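Local coordinates for phenylacetic acid degradation-related protein (Silicibacter sp., PDB 2QWZ) that probably hydrolyses acyl thioesters as a member of the thioesterase superfamily, possibly in relation to phenylacetic acid degradation, at residues K110-R122 against V132-A144. Residues are numbered along the deposited sequence; the frame is centred on the assembly and turned at random.
Sequences KPESGRDLLGQAR and VGDILLFSEGMEA
With chi1 at 75° in Arg122 and 71° in Asp134, CG is tucked between the N and C branches of its own backbone in both residues, and from there the two form a side-on salt bridge. Arg122 NE donates to Asp134 OD1 (2.9 Å) and Arg122 NH2 to Asp134 OD2 (3.1 Å); both oxygens use their syn lone pairs, and guanidinium and carboxylate are nearly coplanar. A leucine in place of Arg122 would probably leave the buried Asp134 carboxylate without its mate. On this face Gln120 crosses Phe138 at about a right angle, amide and ring planes 46° apart, Gln120 NE2 3.5 Å from Phe138 CE2. On the other face Ile135 CD1 reaches Gly119 CA and Ala121 CB, while Leu117 and Leu137 pack on helix 73-92. At the loop end, Arg115 NH1 donates in plane to Glu140 O (2.7 Å), and the selenium of selenomethionine Met142 sits over the guanidinium face. Ser139 OG accepts from Glu112 N (2.8 Å) and donates to a water bridging Glu112 O and Arg115 O. The Asp116 and Glu140 carboxylates, side by side, share Arg57. Paired backbone bonds from Leu118-Phe138 to Arg122-Asp134 make this an antiparallel hairpin in the sheet wrapping the long helix, the hotdog fold characteristic of this superfamily.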
loop_
_atom_site.group_PDB
_atom_site.type_symbol
_atom_site.label_atom_id
_atom_site.label_comp_id
_atom_site.label_asym_id
_atom_site.label_seq_id
_atom_site.Cartn_x
_atom_site.Cartn_y
_atom_site.Cartn_z
ATOM N N LYS A 110 -16.890 -4.348 9.297
ATOM C CA LYS A 110 -17.987 -3.419 9.037
ATOM C C LYS A 110 -18.121 -2.537 10.274
ATOM O O LYS A 110 -18.289 -3.078 11.378
ATOM C CB LYS A 110 -19.305 -4.188 8.805
ATOM C CG LYS A 110 -20.457 -3.394 8.163
ATOM N N PRO A 111 -18.048 -1.185 10.105
ATOM C CA PRO A 111 -18.337 -0.298 11.199
ATOM C C PRO A 111 -19.698 -0.610 11.815
ATOM O O PRO A 111 -20.612 -1.085 11.135
ATOM C CB PRO A 111 -18.339 1.084 10.549
ATOM C CG PRO A 111 -17.516 0.950 9.382
ATOM C CD PRO A 111 -17.745 -0.438 8.885
ATOM N N GLU A 112 -19.805 -0.400 13.120
ATOM C CA GLU A 112 -21.075 -0.534 13.807
ATOM C C GLU A 112 -21.954 0.648 13.428
ATOM O O GLU A 112 -21.569 1.790 13.610
ATOM C CB GLU A 112 -20.852 -0.569 15.311
ATOM C CG GLU A 112 -22.110 -0.801 16.134
ATOM C CD GLU A 112 -22.633 -2.224 16.048
ATOM O OE1 GLU A 112 -21.928 -3.097 15.461
ATOM O OE2 GLU A 112 -23.754 -2.453 16.582
ATOM N N SER A 113 -23.131 0.356 12.879
ATOM C CA SER A 113 -24.086 1.387 12.488
ATOM C C SER A 113 -24.566 2.193 13.706
ATOM O O SER A 113 -24.971 1.611 14.729
ATOM C CB SER A 113 -25.299 0.734 11.818
ATOM O OG SER A 113 -26.208 1.723 11.366
ATOM N N GLY A 114 -24.535 3.513 13.585
ATOM C CA GLY A 114 -25.104 4.408 14.590
ATOM C C GLY A 114 -24.140 4.930 15.640
ATOM O O GLY A 114 -24.590 5.454 16.625
ATOM N N ARG A 115 -22.831 4.762 15.420
ATOM C CA ARG A 115 -21.777 5.182 16.346
ATOM C C ARG A 115 -20.737 6.031 15.647
ATOM O O ARG A 115 -20.472 5.837 14.457
ATOM C CB ARG A 115 -21.065 3.990 16.908
ATOM C CG ARG A 115 -21.971 3.093 17.669
ATOM C CD ARG A 115 -21.162 2.063 18.335
ATOM N NE ARG A 115 -21.982 1.223 19.225
ATOM C CZ ARG A 115 -21.590 0.785 20.419
ATOM N NH1 ARG A 115 -20.404 1.109 20.938
ATOM N NH2 ARG A 115 -22.405 0.021 21.122
ATOM N N ASP A 116 -20.143 6.958 16.381
ATOM C CA ASP A 116 -19.032 7.727 15.838
ATOM C C ASP A 116 -17.890 6.785 15.577
ATOM O O ASP A 116 -17.816 5.684 16.134
ATOM C CB ASP A 116 -18.560 8.820 16.791
ATOM C CG ASP A 116 -19.584 9.901 16.998
ATOM O OD1 ASP A 116 -20.574 9.998 16.246
ATOM O OD2 ASP A 116 -19.391 10.641 17.956
ATOM N N LEU A 117 -17.017 7.235 14.682
ATOM C CA LEU A 117 -15.826 6.511 14.312
ATOM C C LEU A 117 -14.663 7.261 14.932
ATOM O O LEU A 117 -14.589 8.482 14.817
ATOM C CB LEU A 117 -15.691 6.481 12.792
ATOM C CG LEU A 117 -15.410 5.141 12.153
ATOM C CD1 LEU A 117 -16.535 4.143 12.515
ATOM C CD2 LEU A 117 -15.263 5.344 10.665
ATOM N N LEU A 118 -13.767 6.524 15.589
ATOM C CA LEU A 118 -12.590 7.105 16.192
ATOM C C LEU A 118 -11.397 6.613 15.400
ATOM O O LEU A 118 -11.335 5.419 15.029
ATOM C CB LEU A 118 -12.471 6.659 17.650
ATOM C CG LEU A 118 -13.667 6.955 18.542
ATOM C CD1 LEU A 118 -13.316 6.524 19.934
ATOM C CD2 LEU A 118 -14.043 8.428 18.504
ATOM N N GLY A 119 -10.499 7.552 15.103
ATOM C CA GLY A 119 -9.194 7.267 14.575
ATOM C C GLY A 119 -8.063 7.579 15.545
ATOM O O GLY A 119 -7.850 8.728 15.953
ATOM N N GLN A 120 -7.305 6.548 15.890
ATOM C CA GLN A 120 -6.158 6.679 16.783
ATOM C C GLN A 120 -4.888 6.638 15.960
ATOM O O GLN A 120 -4.429 5.587 15.582
ATOM C CB GLN A 120 -6.221 5.599 17.873
ATOM C CG GLN A 120 -7.576 5.658 18.631
ATOM C CD GLN A 120 -7.771 4.617 19.762
ATOM O OE1 GLN A 120 -8.746 4.703 20.545
ATOM N NE2 GLN A 120 -6.848 3.659 19.865
ATOM N N ALA A 121 -4.349 7.812 15.637
ATOM C CA ALA A 121 -3.164 7.944 14.800
ATOM C C ALA A 121 -1.883 7.981 15.632
ATOM O O ALA A 121 -1.880 8.431 16.786
ATOM C CB ALA A 121 -3.265 9.221 13.921
ATOM N N ARG A 122 -0.785 7.506 15.047
ATOM C CA ARG A 122 0.523 7.801 15.590
ATOM C C ARG A 122 1.485 8.264 14.528
ATOM O O ARG A 122 1.424 7.840 13.382
ATOM C CB ARG A 122 1.075 6.643 16.394
ATOM C CG ARG A 122 1.553 5.533 15.630
ATOM C CD ARG A 122 1.596 4.251 16.440
ATOM N NE ARG A 122 1.774 3.162 15.495
ATOM C CZ ARG A 122 1.977 1.892 15.808
ATOM N NH1 ARG A 122 2.115 1.494 17.077
ATOM N NH2 ARG A 122 2.087 1.025 14.821
ATOM N N VAL A 132 5.472 10.481 8.016
ATOM C CA VAL A 132 4.742 9.193 7.867
ATOM C C VAL A 132 4.026 8.912 9.147
ATOM O O VAL A 132 4.568 9.127 10.208
ATOM C CB VAL A 132 5.674 7.968 7.579
ATOM C CG1 VAL A 132 4.868 6.667 7.382
ATOM C CG2 VAL A 132 6.542 8.185 6.392
ATOM N N GLY A 133 2.793 8.407 9.061
ATOM C CA GLY A 133 2.103 7.977 10.259
ATOM C C GLY A 133 1.078 6.933 9.984
ATOM O O GLY A 133 0.647 6.741 8.849
ATOM N N ASP A 134 0.648 6.249 11.022
ATOM C CA ASP A 134 -0.385 5.270 10.826
ATOM C C ASP A 134 -1.540 5.447 11.829
ATOM O O ASP A 134 -1.503 6.358 12.670
ATOM C CB ASP A 134 0.227 3.861 10.769
ATOM C CG ASP A 134 0.743 3.378 12.088
ATOM O OD1 ASP A 134 0.373 3.938 13.107
ATOM O OD2 ASP A 134 1.516 2.411 12.096
ATOM N N ILE A 135 -2.592 4.637 11.681
ATOM C CA ILE A 135 -3.863 4.899 12.349
ATOM C C ILE A 135 -4.716 3.603 12.393
ATOM O O ILE A 135 -4.684 2.843 11.452
ATOM C CB ILE A 135 -4.628 6.036 11.640
ATOM C CG1 ILE A 135 -5.924 6.408 12.363
ATOM C CG2 ILE A 135 -4.877 5.723 10.207
ATOM C CD1 ILE A 135 -6.332 7.854 12.160
ATOM N N LEU A 136 -5.389 3.369 13.517
ATOM C CA LEU A 136 -6.463 2.349 13.659
ATOM C C LEU A 136 -7.811 3.058 13.837
ATOM O O LEU A 136 -7.935 3.974 14.657
ATOM C CB LEU A 136 -6.218 1.469 14.858
ATOM C CG LEU A 136 -5.042 0.489 14.761
ATOM C CD1 LEU A 136 -4.928 -0.259 16.051
ATOM C CD2 LEU A 136 -5.166 -0.499 13.619
ATOM N N LEU A 137 -8.809 2.613 13.075
ATOM C CA LEU A 137 -10.145 3.145 13.112
ATOM C C LEU A 137 -11.018 2.156 13.897
ATOM O O LEU A 137 -10.934 0.952 13.691
ATOM C CB LEU A 137 -10.729 3.246 11.721
ATOM C CG LEU A 137 -10.222 4.464 10.912
ATOM C CD1 LEU A 137 -8.795 4.374 10.875
ATOM C CD2 LEU A 137 -10.815 4.379 9.528
ATOM N N PHE A 138 -11.882 2.716 14.727
ATOM C CA PHE A 138 -12.712 1.974 15.634
ATOM C C PHE A 138 -14.106 2.544 15.495
ATOM O O PHE A 138 -14.265 3.752 15.307
ATOM C CB PHE A 138 -12.203 2.217 17.061
ATOM C CG PHE A 138 -10.853 1.614 17.347
ATOM C CD1 PHE A 138 -10.736 0.298 17.643
ATOM C CD2 PHE A 138 -9.707 2.351 17.219
ATOM C CE1 PHE A 138 -9.491 -0.293 17.923
ATOM C CE2 PHE A 138 -8.455 1.781 17.456
ATOM C CZ PHE A 138 -8.351 0.461 17.828
ATOM N N SER A 139 -15.119 1.687 15.583
ATOM C CA SER A 139 -16.427 2.165 15.990
ATOM C C SER A 139 -16.353 2.358 17.504
ATOM O O SER A 139 -15.977 1.460 18.230
ATOM C CB SER A 139 -17.559 1.198 15.593
ATOM O OG SER A 139 -17.869 1.349 14.202
ATOM N N GLU A 140 -16.694 3.542 17.982
ATOM C CA GLU A 140 -16.475 3.871 19.372
ATOM C C GLU A 140 -17.148 2.843 20.280
ATOM O O GLU A 140 -18.331 2.615 20.149
ATOM C CB GLU A 140 -17.021 5.251 19.642
ATOM C CG GLU A 140 -16.858 5.727 21.064
ATOM C CD GLU A 140 -17.193 7.211 21.192
ATOM O OE1 GLU A 140 -18.137 7.684 20.482
ATOM O OE2 GLU A 140 -16.603 7.857 22.082
ATOM N N GLY A 141 -16.386 2.229 21.187
ATOM C CA GLY A 141 -16.929 1.251 22.141
ATOM C C GLY A 141 -16.840 -0.199 21.711
ATOM O O GLY A 141 -17.250 -1.088 22.454
HETATM N N MSE A 142 -16.359 -0.438 20.490
HETATM C CA MSE A 142 -16.156 -1.784 19.971
HETATM C C MSE A 142 -14.647 -1.927 19.909
HETATM O O MSE A 142 -13.980 -1.069 19.355
HETATM C CB MSE A 142 -16.744 -1.922 18.573
HETATM C CG MSE A 142 -18.109 -1.289 18.354
HETATM SE SE MSE A 142 -19.533 -2.290 19.222
HETATM C CE MSE A 142 -19.421 -3.952 18.144
ATOM N N GLU A 143 -14.107 -2.983 20.498
ATOM C CA GLU A 143 -12.654 -3.087 20.688
ATOM C C GLU A 143 -11.882 -3.502 19.425
ATOM O O GLU A 143 -10.733 -3.071 19.230
ATOM C CB GLU A 143 -12.325 -3.981 21.891
ATOM C CG GLU A 143 -12.481 -3.244 23.237
ATOM N N ALA A 144 -12.525 -4.270 18.551
ATOM C CA ALA A 144 -11.900 -4.745 17.312
ATOM C C ALA A 144 -11.868 -3.614 16.289
ATOM O O ALA A 144 -12.921 -3.069 15.946
ATOM C CB ALA A 144 -12.676 -5.945 16.759
HETATM O O HOH W 1 -19.489 3.333 13.279
#